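Local coordinates for protein type II restriction enzyme MspI (Moraxella sp., PDB 1SA3) that recognises the double-stranded DNA sequence 5'-CCGG-3' and cleaves it after the first cytosine, leaving fragments with terminal 5'-phosphates, at residues 152-157 / 245-250; 129-134 / 183-188; 7-12 / 35-40. One frame throughout, in Å; residues are numbered along the deposited sequence.

Contact 1: residues 152-157 / 245-250. With nucleotides of chain B.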
loop_
_atom_site.group_PDB
_atom_site.type_symbol
_atom_site.label_atom_id
_atom_site.label_comp_id
_atom_site.label_asym_id
_atom_site.label_seq_id
_atom_site.Cartn_x
_atom_site.Cartn_y
_atom_site.Cartn_z
ATOM N N ARG E 152 11.632 -20.329 3.961
ATOM C CA ARG E 152 12.117 -20.828 2.677
ATOM C C ARG E 152 11.276 -22.007 2.200
ATOM O O ARG E 152 11.059 -22.167 1.002
ATOM C CB ARG E 152 13.585 -21.268 2.770
ATOM C CG ARG E 152 14.246 -21.495 1.409
ATOM C CD ARG E 152 15.499 -22.368 1.498
ATOM N NE ARG E 152 16.488 -21.861 2.444
ATOM C CZ ARG E 152 17.178 -20.732 2.299
ATOM N NH1 ARG E 152 17.002 -19.961 1.237
ATOM N NH2 ARG E 152 18.060 -20.376 3.224
ATOM N N LYS E 153 10.820 -22.841 3.132
ATOM C CA LYS E 153 10.000 -23.992 2.775
ATOM C C LYS E 153 8.713 -23.494 2.130
ATOM O O LYS E 153 8.242 -24.062 1.146
ATOM C CB LYS E 153 9.648 -24.828 4.006
ATOM C CG LYS E 153 8.729 -26.007 3.687
ATOM C CD LYS E 153 8.410 -26.843 4.922
ATOM C CE LYS E 153 7.462 -27.996 4.593
ATOM N NZ LYS E 153 7.991 -28.872 3.499
ATOM N N HIS E 154 8.150 -22.435 2.703
ATOM C CA HIS E 154 6.919 -21.848 2.185
ATOM C C HIS E 154 7.185 -21.340 0.767
ATOM O O HIS E 154 6.379 -21.548 -0.143
ATOM C CB HIS E 154 6.476 -20.690 3.078
ATOM C CG HIS E 154 5.030 -20.329 2.928
ATOM N ND1 HIS E 154 4.504 -19.839 1.753
ATOM C CD2 HIS E 154 3.998 -20.408 3.801
ATOM C CE1 HIS E 154 3.208 -19.632 1.909
ATOM N NE2 HIS E 154 2.876 -19.968 3.143
ATOM N N GLN E 155 8.321 -20.676 0.580
ATOM C CA GLN E 155 8.670 -20.163 -0.737
ATOM C C GLN E 155 8.791 -21.308 -1.733
ATOM O O GLN E 155 8.214 -21.260 -2.820
ATOM C CB GLN E 155 9.986 -19.383 -0.674
ATOM C CG GLN E 155 10.574 -19.004 -2.034
ATOM C CD GLN E 155 11.697 -17.972 -1.920
ATOM O OE1 GLN E 155 11.466 -16.825 -1.524
ATOM N NE2 GLN E 155 12.916 -18.379 -2.261
ATOM N N ASN E 156 9.526 -22.351 -1.366
ATOM C CA ASN E 156 9.697 -23.476 -2.275
ATOM C C ASN E 156 8.432 -24.252 -2.599
ATOM O O ASN E 156 8.261 -24.703 -3.728
ATOM C CB ASN E 156 10.758 -24.441 -1.738
ATOM C CG ASN E 156 12.159 -23.903 -1.910
ATOM O OD1 ASN E 156 12.475 -23.283 -2.930
ATOM N ND2 ASN E 156 13.011 -24.141 -0.923
ATOM N N ASP E 157 7.552 -24.420 -1.615
ATOM C CA ASP E 157 6.314 -25.161 -1.823
ATOM C C ASP E 157 5.232 -24.303 -2.483
ATOM O O ASP E 157 4.281 -24.828 -3.061
ATOM C CB ASP E 157 5.779 -25.703 -0.489
ATOM C CG ASP E 157 6.666 -26.787 0.110
ATOM O OD1 ASP E 157 7.542 -27.315 -0.601
ATOM O OD2 ASP E 157 6.471 -27.123 1.296
ATOM N N LEU E 245 -0.791 -10.773 7.153
ATOM C CA LEU E 245 -0.624 -10.663 5.711
ATOM C C LEU E 245 -0.944 -12.043 5.155
ATOM O O LEU E 245 -0.834 -13.042 5.871
ATOM C CB LEU E 245 0.825 -10.303 5.366
ATOM C CG LEU E 245 1.332 -8.950 5.868
ATOM C CD1 LEU E 245 2.799 -8.793 5.489
ATOM C CD2 LEU E 245 0.497 -7.829 5.261
ATOM N N ASN E 246 -1.346 -12.106 3.892
ATOM C CA ASN E 246 -1.638 -13.389 3.273
ATOM C C ASN E 246 -0.397 -13.809 2.503
ATOM O O ASN E 246 0.039 -13.103 1.591
ATOM C CB ASN E 246 -2.826 -13.275 2.318
ATOM C CG ASN E 246 -4.047 -12.671 2.985
ATOM O OD1 ASN E 246 -4.151 -11.455 3.138
ATOM N ND2 ASN E 246 -4.968 -13.523 3.401
ATOM N N TRP E 247 0.183 -14.944 2.891
ATOM C CA TRP E 247 1.381 -15.468 2.241
ATOM C C TRP E 247 1.033 -16.378 1.061
ATOM O O TRP E 247 0.277 -17.336 1.211
ATOM C CB TRP E 247 2.211 -16.293 3.237
ATOM C CG TRP E 247 2.827 -15.525 4.372
ATOM C CD1 TRP E 247 2.341 -14.407 4.971
ATOM C CD2 TRP E 247 4.021 -15.884 5.091
ATOM N NE1 TRP E 247 3.152 -14.041 6.025
ATOM C CE2 TRP E 247 4.192 -14.932 6.118
ATOM C CE3 TRP E 247 4.956 -16.921 4.963
ATOM C CZ2 TRP E 247 5.262 -14.983 7.018
ATOM C CZ3 TRP E 247 6.025 -16.974 5.863
ATOM C CH2 TRP E 247 6.164 -16.006 6.876
ATOM N N THR E 248 1.588 -16.095 -0.111
ATOM C CA THR E 248 1.331 -16.952 -1.262
ATOM C C THR E 248 2.538 -16.888 -2.200
ATOM O O THR E 248 3.647 -16.562 -1.756
ATOM C CB THR E 248 0.004 -16.555 -1.974
ATOM O OG1 THR E 248 -0.222 -17.427 -3.088
ATOM C CG2 THR E 248 0.048 -15.114 -2.439
ATOM N N TYR E 249 2.366 -17.201 -3.479
ATOM C CA TYR E 249 3.521 -17.174 -4.367
ATOM C C TYR E 249 3.408 -16.243 -5.563
ATOM O O TYR E 249 2.309 -15.939 -6.045
ATOM C CB TYR E 249 3.865 -18.594 -4.858
ATOM C CG TYR E 249 2.988 -19.127 -5.978
ATOM C CD1 TYR E 249 1.754 -19.731 -5.715
ATOM C CD2 TYR E 249 3.409 -19.046 -7.304
ATOM C CE1 TYR E 249 0.967 -20.248 -6.757
ATOM C CE2 TYR E 249 2.632 -19.547 -8.344
ATOM C CZ TYR E 249 1.421 -20.147 -8.069
ATOM O OH TYR E 249 0.679 -20.639 -9.118
ATOM N N ALA E 250 4.564 -15.777 -6.016
ATOM C CA ALA E 250 4.656 -14.895 -7.170
ATOM C C ALA E 250 4.767 -15.833 -8.361
ATOM O O ALA E 250 5.606 -16.732 -8.367
ATOM C CB ALA E 250 5.904 -14.008 -7.067
ATOM P P DC B 5 -2.731 -24.130 -10.687
ATOM O OP1 DC B 5 -3.484 -25.081 -11.548
ATOM O OP2 DC B 5 -1.327 -24.427 -10.321
ATOM O "O5'" DC B 5 -2.727 -22.739 -11.464
ATOM C "C5'" DC B 5 -2.465 -21.522 -10.792
ATOM C "C4'" DC B 5 -3.023 -20.366 -11.587
ATOM O "O4'" DC B 5 -3.178 -19.247 -10.684
ATOM C "C3'" DC B 5 -2.156 -19.884 -12.757
ATOM O "O3'" DC B 5 -2.938 -19.664 -13.936
ATOM C "C2'" DC B 5 -1.580 -18.571 -12.258
ATOM C "C1'" DC B 5 -2.606 -18.087 -11.249
ATOM N N1 DC B 5 -2.010 -17.304 -10.159
ATOM C C2 DC B 5 -2.421 -15.992 -10.000
ATOM O O2 DC B 5 -3.325 -15.569 -10.730
ATOM N N3 DC B 5 -1.828 -15.218 -9.062
ATOM C C4 DC B 5 -0.868 -15.730 -8.283
ATOM N N4 DC B 5 -0.299 -14.925 -7.382
ATOM C C5 DC B 5 -0.451 -17.086 -8.398
ATOM C C6 DC B 5 -1.046 -17.834 -9.339
ATOM P P DC B 4 -1.953 -25.204 -3.998
ATOM O OP1 DC B 4 -2.114 -26.657 -4.261
ATOM O OP2 DC B 4 -0.620 -24.671 -3.637
ATOM O "O5'" DC B 4 -2.502 -24.403 -5.260
ATOM C "C5'" DC B 4 -3.804 -24.689 -5.773
ATOM C "C4'" DC B 4 -4.097 -23.854 -6.996
ATOM O "O4'" DC B 4 -4.307 -22.475 -6.614
ATOM C "C3'" DC B 4 -3.016 -23.840 -8.080
ATOM O "O3'" DC B 4 -3.630 -23.886 -9.377
ATOM C "C2'" DC B 4 -2.357 -22.488 -7.878
ATOM C "C1'" DC B 4 -3.550 -21.649 -7.482
ATOM N N1 DC B 4 -3.231 -20.395 -6.780
ATOM C C2 DC B 4 -3.799 -19.206 -7.247
ATOM O O2 DC B 4 -4.594 -19.259 -8.201
ATOM N N3 DC B 4 -3.473 -18.033 -6.651
ATOM C C4 DC B 4 -2.621 -18.023 -5.623
ATOM N N4 DC B 4 -2.308 -16.843 -5.075
ATOM C C5 DC B 4 -2.045 -19.225 -5.112
ATOM C C6 DC B 4 -2.379 -20.379 -5.713
HETATM O O HOH W 1 5.169 -18.662 -0.682
#
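His154, near the C-terminal end of helix 146-157, meets Trp247 and Thr248 of strand 246-249 with the backbones well apart (His154 CA to Thr248 CA, 8.2 Å) and no direct hydrogen bond joining them. The imidazole and the indole make the contact, as a T-shaped (edge-to-face) pair. The six-membered ring of Trp247 presents its edge: CE3 sits 3.8 Å above one face of the imidazole, displaced toward the rim on the CG-CD2 side, and the two planes are turned 64° from each other. Farther round the same imidazole, CE1 packs on Trp247 CB at 3.7 Å. His154 reaches this place because its CG is anti to the backbone N (chi1 -160°), which swings the ring off the helix toward the strand. At the ring's edge and in its plane, ND1 meets water 1 at 2.8 Å; that water donates in turn to Thr248 O, so one solvent molecule links the imidazole to the strand backbone. The indole is anchored on its far side by Trp247 NE1, hydrogen-bonded to Thr243, and Phe182 and Phe260 lie against it.

The next two residues of the strand turn to the DNA. Thr248 OG1 accepts a hydrogen bond from N4 of DC4 of chain B (2.9 Å, 157° at the hydrogen), and the backbone O of Tyr249 takes one from N4 of DC5 of chain B at 3.1 Å. C5 of DC5 of chain B sits 3.6 Å above the Tyr249 ring plane, offset toward its rim, and the ring's CE1 edge lies against C6 of DC4 of chain B. Reading the exocyclic amines of neighbouring cytosines is direct base readout in the major groove, consistent with the enzyme's specificity for CCGG, and here an edge strand does it with a helix at its back.

Contact 2: residues 129-134 / 183-188. With nucleotides of chain A.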
loop_
_atom_site.group_PDB
_atom_site.type_symbol
_atom_site.label_atom_id
_atom_site.label_comp_id
_atom_site.label_asym_id
_atom_site.label_seq_id
_atom_site.Cartn_x
_atom_site.Cartn_y
_atom_site.Cartn_z
ATOM N N ALA E 129 3.511 -6.979 -2.539
ATOM C CA ALA E 129 4.885 -7.157 -3.003
ATOM C C ALA E 129 5.282 -8.616 -3.108
ATOM O O ALA E 129 4.588 -9.505 -2.609
ATOM C CB ALA E 129 5.850 -6.434 -2.064
ATOM N N GLU E 130 6.404 -8.852 -3.777
ATOM C CA GLU E 130 6.942 -10.194 -3.926
ATOM C C GLU E 130 8.435 -10.112 -3.615
ATOM O O GLU E 130 9.107 -9.144 -3.992
ATOM C CB GLU E 130 6.700 -10.731 -5.342
ATOM C CG GLU E 130 7.285 -9.898 -6.469
ATOM C CD GLU E 130 7.088 -10.569 -7.816
ATOM O OE1 GLU E 130 5.923 -10.792 -8.218
ATOM O OE2 GLU E 130 8.102 -10.882 -8.469
ATOM N N TYR E 131 8.949 -11.112 -2.904
ATOM C CA TYR E 131 10.359 -11.103 -2.535
ATOM C C TYR E 131 10.923 -12.501 -2.390
ATOM O O TYR E 131 10.186 -13.460 -2.186
ATOM C CB TYR E 131 10.576 -10.425 -1.175
ATOM C CG TYR E 131 9.971 -9.055 -0.960
ATOM C CD1 TYR E 131 8.831 -8.901 -0.175
ATOM C CD2 TYR E 131 10.584 -7.910 -1.466
ATOM C CE1 TYR E 131 8.318 -7.649 0.114
ATOM C CE2 TYR E 131 10.071 -6.638 -1.181
ATOM C CZ TYR E 131 8.941 -6.522 -0.390
ATOM O OH TYR E 131 8.425 -5.287 -0.095
ATOM N N ASP E 132 12.247 -12.604 -2.467
ATOM C CA ASP E 132 12.899 -13.879 -2.247
ATOM C C ASP E 132 13.102 -13.928 -0.733
ATOM O O ASP E 132 13.261 -12.892 -0.090
ATOM C CB ASP E 132 14.262 -13.933 -2.930
ATOM C CG ASP E 132 15.009 -15.196 -2.592
ATOM O OD1 ASP E 132 14.583 -16.274 -3.057
ATOM O OD2 ASP E 132 16.009 -15.114 -1.843
ATOM N N VAL E 133 13.106 -15.128 -0.167
ATOM C CA VAL E 133 13.280 -15.295 1.267
ATOM C C VAL E 133 14.500 -14.565 1.835
ATOM O O VAL E 133 14.413 -13.940 2.887
ATOM C CB VAL E 133 13.376 -16.801 1.621
ATOM C CG1 VAL E 133 14.587 -17.418 0.925
ATOM C CG2 VAL E 133 13.466 -16.985 3.128
ATOM N N GLU E 134 15.636 -14.632 1.151
ATOM C CA GLU E 134 16.850 -13.984 1.662
ATOM C C GLU E 134 16.699 -12.465 1.762
ATOM O O GLU E 134 17.237 -11.829 2.673
ATOM C CB GLU E 134 18.046 -14.328 0.769
ATOM C CG GLU E 134 18.427 -15.813 0.744
ATOM C CD GLU E 134 18.982 -16.311 2.073
ATOM O OE1 GLU E 134 19.338 -15.475 2.932
ATOM O OE2 GLU E 134 19.069 -17.543 2.256
ATOM N N ILE E 183 5.948 -6.830 8.843
ATOM C CA ILE E 183 4.883 -6.104 8.162
ATOM C C ILE E 183 5.358 -4.767 7.609
ATOM O O ILE E 183 5.138 -4.454 6.441
ATOM C CB ILE E 183 3.692 -5.839 9.097
ATOM C CG1 ILE E 183 3.133 -7.162 9.617
ATOM C CG2 ILE E 183 2.609 -5.086 8.340
ATOM C CD1 ILE E 183 2.245 -7.021 10.827
ATOM N N ARG E 184 6.004 -3.977 8.456
ATOM C CA ARG E 184 6.489 -2.666 8.040
ATOM C C ARG E 184 7.467 -2.779 6.872
ATOM O O ARG E 184 7.396 -2.003 5.917
ATOM C CB ARG E 184 7.151 -1.952 9.229
ATOM C CG ARG E 184 7.503 -0.498 8.983
ATOM C CD ARG E 184 8.082 0.141 10.250
ATOM N NE ARG E 184 7.113 0.186 11.343
ATOM C CZ ARG E 184 6.149 1.092 11.463
ATOM N NH1 ARG E 184 6.013 2.048 10.554
ATOM N NH2 ARG E 184 5.316 1.047 12.500
ATOM N N TRP E 185 8.368 -3.756 6.925
ATOM C CA TRP E 185 9.331 -3.909 5.844
ATOM C C TRP E 185 8.665 -4.359 4.541
ATOM O O TRP E 185 9.020 -3.889 3.462
ATOM C CB TRP E 185 10.430 -4.903 6.225
ATOM C CG TRP E 185 11.461 -5.026 5.160
ATOM C CD1 TRP E 185 12.566 -4.244 4.991
ATOM C CD2 TRP E 185 11.440 -5.934 4.056
ATOM N NE1 TRP E 185 13.235 -4.608 3.848
ATOM C CE2 TRP E 185 12.565 -5.644 3.255
ATOM C CE3 TRP E 185 10.577 -6.966 3.666
ATOM C CZ2 TRP E 185 12.850 -6.350 2.078
ATOM C CZ3 TRP E 185 10.859 -7.667 2.499
ATOM C CH2 TRP E 185 11.987 -7.355 1.719
ATOM N N CYS E 186 7.699 -5.265 4.640
ATOM C CA CYS E 186 7.004 -5.748 3.451
ATOM C C CYS E 186 6.300 -4.635 2.674
ATOM O O CYS E 186 6.334 -4.625 1.444
ATOM C CB CYS E 186 5.971 -6.816 3.820
ATOM S SG CYS E 186 6.658 -8.467 4.016
ATOM N N VAL E 187 5.663 -3.709 3.387
ATOM C CA VAL E 187 4.944 -2.616 2.730
ATOM C C VAL E 187 5.733 -1.323 2.538
ATOM O O VAL E 187 5.298 -0.454 1.789
ATOM C CB VAL E 187 3.612 -2.279 3.462
ATOM C CG1 VAL E 187 2.716 -3.505 3.478
ATOM C CG2 VAL E 187 3.877 -1.803 4.894
ATOM N N THR E 188 6.890 -1.179 3.189
ATOM C CA THR E 188 7.668 0.056 3.024
ATOM C C THR E 188 9.121 -0.122 2.616
ATOM O O THR E 188 9.768 0.836 2.197
ATOM C CB THR E 188 7.706 0.896 4.315
ATOM O OG1 THR E 188 8.507 0.218 5.294
ATOM C CG2 THR E 188 6.301 1.140 4.846
ATOM P P DC A 4 8.993 -5.334 -8.149
ATOM O OP1 DC A 4 9.632 -4.117 -7.609
ATOM O OP2 DC A 4 8.749 -6.494 -7.254
ATOM O "O5'" DC A 4 7.607 -4.885 -8.771
ATOM C "C5'" DC A 4 7.568 -3.806 -9.686
ATOM C "C4'" DC A 4 6.145 -3.543 -10.105
ATOM O "O4'" DC A 4 5.725 -4.599 -11.004
ATOM C "C3'" DC A 4 5.149 -3.525 -8.940
ATOM O "O3'" DC A 4 4.336 -2.350 -9.028
ATOM C "C2'" DC A 4 4.362 -4.817 -9.119
ATOM C "C1'" DC A 4 4.458 -5.088 -10.618
ATOM N N1 DC A 4 4.397 -6.516 -10.984
ATOM C C2 DC A 4 3.623 -6.910 -12.093
ATOM O O2 DC A 4 3.032 -6.045 -12.761
ATOM N N3 DC A 4 3.538 -8.222 -12.405
ATOM C C4 DC A 4 4.182 -9.130 -11.665
ATOM N N4 DC A 4 4.046 -10.417 -11.996
ATOM C C5 DC A 4 4.990 -8.758 -10.546
ATOM C C6 DC A 4 5.070 -7.454 -10.247
ATOM P P DC A 3 13.031 -10.340 -10.227
ATOM O OP1 DC A 3 14.128 -9.728 -9.445
ATOM O OP2 DC A 3 12.433 -11.622 -9.779
ATOM O "O5'" DC A 3 11.880 -9.254 -10.358
ATOM C "C5'" DC A 3 12.178 -7.994 -10.944
ATOM C "C4'" DC A 3 10.938 -7.140 -11.027
ATOM O "O4'" DC A 3 10.089 -7.586 -12.111
ATOM C "C3'" DC A 3 10.069 -7.100 -9.769
ATOM O "O3'" DC A 3 9.832 -5.732 -9.452
ATOM C "C2'" DC A 3 8.797 -7.837 -10.180
ATOM C "C1'" DC A 3 8.738 -7.623 -11.693
ATOM N N1 DC A 3 8.072 -8.685 -12.479
ATOM C C2 DC A 3 7.097 -8.329 -13.437
ATOM O O2 DC A 3 6.783 -7.139 -13.570
ATOM N N3 DC A 3 6.529 -9.298 -14.191
ATOM C C4 DC A 3 6.889 -10.572 -14.021
ATOM N N4 DC A 3 6.308 -11.492 -14.792
ATOM C C5 DC A 3 7.859 -10.961 -13.048
ATOM C C6 DC A 3 8.414 -9.996 -12.303
#
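Tyr131, the last residue of strand 127-131, reaches across to Trp185 and Cys186 in the final turns of helix 179-188. The polar part of the contact is one hydrogen bond: Tyr131 OH donates to Cys186 O over 2.7 Å, arriving at a C=O...donor angle of 126° and tilted from the carbonyl plane. The acceptor lies near the phenol's own plane, at the ring edge, so the bond fixes the far end of the ring.

Aromatic and apolar packing supplies the rest. Trp185 puts CZ3 over the centre of one Tyr131 face, 3.4 Å above it, while CH2 is 3.5 Å from Tyr131 CD2. With the planes at 45° the pair is neither a parallel stack nor a T. The indole gets there with CG anti to the backbone N, its benzo end carried to the tyrosine. Cys186 SG adds a looser apolar touch, 4.3 Å from Tyr131 CE1, and Ala129 CB abuts Cys186 O.

Each segment also has internal polar bonds. Asp132 is an N-cap: its OD2 accepts from Glu134 N, met from above the carboxylate plane, and starts helix 133-140. In the other helix Arg184 O takes both Thr188 N and Thr188 OG1, from opposite faces of its carbonyl plane.

Contact with DNA comes from Glu130. Its OE1 lies 3.2 Å from C5 of DC4 of chain A, and its OE2 is salt-bridged to Lys257.

The strand runs across the helix at 107°, their axes 9.0 Å apart. Strand 127-131 is hydrogen-bonded along its edge to strand 258-261, Trp185 also rests on Ile136 and Val140 of helix 133-140, and Ile183 and Val187 pack on helix 222-234.

Contact 3: residues 7-12 / 35-40. With NA (sodium ion), chain G.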
loop_
_atom_site.group_PDB
_atom_site.type_symbol
_atom_site.label_atom_id
_atom_site.label_comp_id
_atom_site.label_asym_id
_atom_site.label_seq_id
_atom_site.Cartn_x
_atom_site.Cartn_y
_atom_site.Cartn_z
ATOM N N SER E 7 -15.359 11.763 -13.507
ATOM C CA SER E 7 -15.914 11.630 -14.848
ATOM C C SER E 7 -14.870 12.111 -15.841
ATOM O O SER E 7 -14.676 11.512 -16.897
ATOM C CB SER E 7 -17.195 12.455 -14.989
ATOM O OG SER E 7 -17.707 12.341 -16.309
ATOM N N LYS E 8 -14.185 13.191 -15.488
ATOM C CA LYS E 8 -13.147 13.738 -16.349
ATOM C C LYS E 8 -11.990 12.761 -16.501
ATOM O O LYS E 8 -11.503 12.532 -17.609
ATOM C CB LYS E 8 -12.623 15.060 -15.787
ATOM C CG LYS E 8 -11.372 15.564 -16.491
ATOM C CD LYS E 8 -10.830 16.827 -15.830
ATOM C CE LYS E 8 -9.359 17.034 -16.154
ATOM N NZ LYS E 8 -9.120 17.157 -17.614
ATOM N N LEU E 9 -11.546 12.185 -15.386
ATOM C CA LEU E 9 -10.435 11.242 -15.430
ATOM C C LEU E 9 -10.797 9.972 -16.200
ATOM O O LEU E 9 -9.989 9.464 -16.974
ATOM C CB LEU E 9 -9.972 10.890 -14.007
ATOM C CG LEU E 9 -9.485 12.080 -13.163
ATOM C CD1 LEU E 9 -8.976 11.596 -11.816
ATOM C CD2 LEU E 9 -8.382 12.821 -13.898
ATOM N N TYR E 10 -12.006 9.454 -16.001
ATOM C CA TYR E 10 -12.393 8.248 -16.732
ATOM C C TYR E 10 -12.387 8.528 -18.230
ATOM O O TYR E 10 -12.083 7.651 -19.035
ATOM C CB TYR E 10 -13.776 7.752 -16.301
ATOM C CG TYR E 10 -13.738 6.791 -15.138
ATOM C CD1 TYR E 10 -13.324 7.210 -13.873
ATOM C CD2 TYR E 10 -14.085 5.448 -15.306
ATOM C CE1 TYR E 10 -13.252 6.317 -12.807
ATOM C CE2 TYR E 10 -14.017 4.550 -14.243
ATOM C CZ TYR E 10 -13.600 4.991 -12.997
ATOM O OH TYR E 10 -13.544 4.110 -11.936
ATOM N N ASP E 11 -12.715 9.760 -18.598
ATOM C CA ASP E 11 -12.738 10.138 -19.998
ATOM C C ASP E 11 -11.316 10.269 -20.525
ATOM O O ASP E 11 -11.000 9.740 -21.593
ATOM C CB ASP E 11 -13.490 11.458 -20.181
ATOM C CG ASP E 11 -13.722 11.795 -21.645
ATOM O OD1 ASP E 11 -14.383 10.990 -22.339
ATOM O OD2 ASP E 11 -13.244 12.858 -22.105
ATOM N N ASP E 12 -10.455 10.959 -19.774
ATOM C CA ASP E 12 -9.068 11.146 -20.199
ATOM C C ASP E 12 -8.350 9.804 -20.369
ATOM O O ASP E 12 -7.457 9.675 -21.204
ATOM C CB ASP E 12 -8.272 11.991 -19.189
ATOM C CG ASP E 12 -8.888 13.358 -18.928
ATOM O OD1 ASP E 12 -9.490 13.948 -19.853
ATOM O OD2 ASP E 12 -8.747 13.853 -17.788
ATOM N N GLU E 35 -4.303 7.011 -9.209
ATOM C CA GLU E 35 -3.143 7.712 -8.674
ATOM C C GLU E 35 -3.370 9.175 -9.042
ATOM O O GLU E 35 -3.210 10.078 -8.224
ATOM C CB GLU E 35 -1.842 7.240 -9.322
ATOM C CG GLU E 35 -0.642 8.085 -8.886
ATOM C CD GLU E 35 0.657 7.658 -9.527
ATOM O OE1 GLU E 35 0.882 6.437 -9.656
ATOM O OE2 GLU E 35 1.460 8.545 -9.889
ATOM N N LYS E 36 -3.771 9.398 -10.286
ATOM C CA LYS E 36 -4.007 10.745 -10.781
ATOM C C LYS E 36 -5.143 11.436 -10.028
ATOM O O LYS E 36 -5.128 12.649 -9.852
ATOM C CB LYS E 36 -4.315 10.691 -12.282
ATOM C CG LYS E 36 -3.786 11.876 -13.074
ATOM C CD LYS E 36 -4.834 12.940 -13.254
ATOM C CE LYS E 36 -4.357 14.018 -14.222
ATOM N NZ LYS E 36 -5.489 14.900 -14.632
ATOM N N TYR E 37 -6.122 10.654 -9.586
ATOM C CA TYR E 37 -7.264 11.181 -8.839
ATOM C C TYR E 37 -6.747 11.845 -7.560
ATOM O O TYR E 37 -7.186 12.939 -7.200
ATOM C CB TYR E 37 -8.222 10.029 -8.524
ATOM C CG TYR E 37 -9.569 10.401 -7.926
ATOM C CD1 TYR E 37 -10.175 11.634 -8.182
ATOM C CD2 TYR E 37 -10.265 9.479 -7.151
ATOM C CE1 TYR E 37 -11.454 11.926 -7.671
ATOM C CE2 TYR E 37 -11.514 9.749 -6.649
ATOM C CZ TYR E 37 -12.110 10.972 -6.908
ATOM O OH TYR E 37 -13.366 11.200 -6.405
ATOM N N ILE E 38 -5.800 11.196 -6.886
ATOM C CA ILE E 38 -5.223 11.763 -5.667
ATOM C C ILE E 38 -4.391 12.996 -6.009
ATOM O O ILE E 38 -4.499 14.020 -5.342
ATOM C CB ILE E 38 -4.317 10.737 -4.923
ATOM C CG1 ILE E 38 -5.152 9.558 -4.421
ATOM C CG2 ILE E 38 -3.600 11.404 -3.743
ATOM C CD1 ILE E 38 -6.172 9.913 -3.346
ATOM N N LEU E 39 -3.571 12.901 -7.055
ATOM C CA LEU E 39 -2.725 14.015 -7.451
ATOM C C LEU E 39 -3.534 15.276 -7.756
ATOM O O LEU E 39 -3.134 16.380 -7.372
ATOM C CB LEU E 39 -1.868 13.635 -8.662
ATOM C CG LEU E 39 -0.848 12.496 -8.507
ATOM C CD1 LEU E 39 -0.222 12.198 -9.859
ATOM C CD2 LEU E 39 0.233 12.876 -7.506
ATOM N N ASP E 40 -4.674 15.113 -8.420
ATOM C CA ASP E 40 -5.514 16.255 -8.761
ATOM C C ASP E 40 -6.226 16.855 -7.551
ATOM O O ASP E 40 -6.377 18.072 -7.455
ATOM C CB ASP E 40 -6.542 15.861 -9.828
ATOM C CG ASP E 40 -5.931 15.757 -11.218
ATOM O OD1 ASP E 40 -4.741 16.106 -11.374
ATOM O OD2 ASP E 40 -6.647 15.332 -12.152
HETATM NA NA NA G . 3.220 6.416 -9.872
HETATM O O HOH W 2 -6.143 13.180 -16.646
HETATM O O HOH W 3 5.421 5.797 -9.791
HETATM O O HOH W 4 2.854 4.075 -9.471
#
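Leu9 of helix 4-12 drives its forked end into helix 23-41, meeting Lys36, Tyr37 and Asp40. Its two methyls divide the work. CD1 lies 3.5 Å from Tyr37 CA and also touches CB, the leucine and tyrosine side chains crossing at about a right angle; the methyl meets the base of the tyrosine, while its OH hydrogen-bonds Glu59 and Gln58. CD2 packs on Lys36 CD at 3.6 Å, and meets Asp40, which comes from the opposite direction, at OD2. Lys36 bends at chi2 (-95°), and its NZ comes over that methyl to form a salt bridge with Asp40 OD2 on the syn lone pair, 2.8 Å long. Water 2 accepts from Lys36 NZ and donates to Asp12 OD2, which also has a long, weak salt bridge to Lys8 NZ.

The helices cross at 135°, with axes 10.6 Å apart. The residue just before Lys36, Glu35, extends the other way and binds the sodium ion through both carboxylate oxygens, alongside Asp84, Asp99 and waters 3 and 4. The chemistry thus implies an apolar joint rimmed by charges, fastening the N-terminal helix to the one that carries a metal ligand.

In the fold
Contact 3 comes first along the chain and closes before the others open; contacts 1 and 2 then interleave, in the order 129-134, 152-157, 183-188, 245-250. Those two share the antiparallel sheet 127-131, 258-261, 246-249, whose outer strands each supply one of them, and their centres are only 12 Å apart. They touch directly: Gln155 probably hydrogen-bonds to Val133 N and Asp132 OD1, tying helix 146-157 to the start of helix 133-140. The helix pair of contact 3, behind the metal ligand Glu35, lies across the chain's centre, about 36 Å from contact 1 and 30 Å from contact 2, centre to centre. Contacts 1 and 2 touch DNA bases; contact 3's nearest atom stays about 8 Å from the DNA.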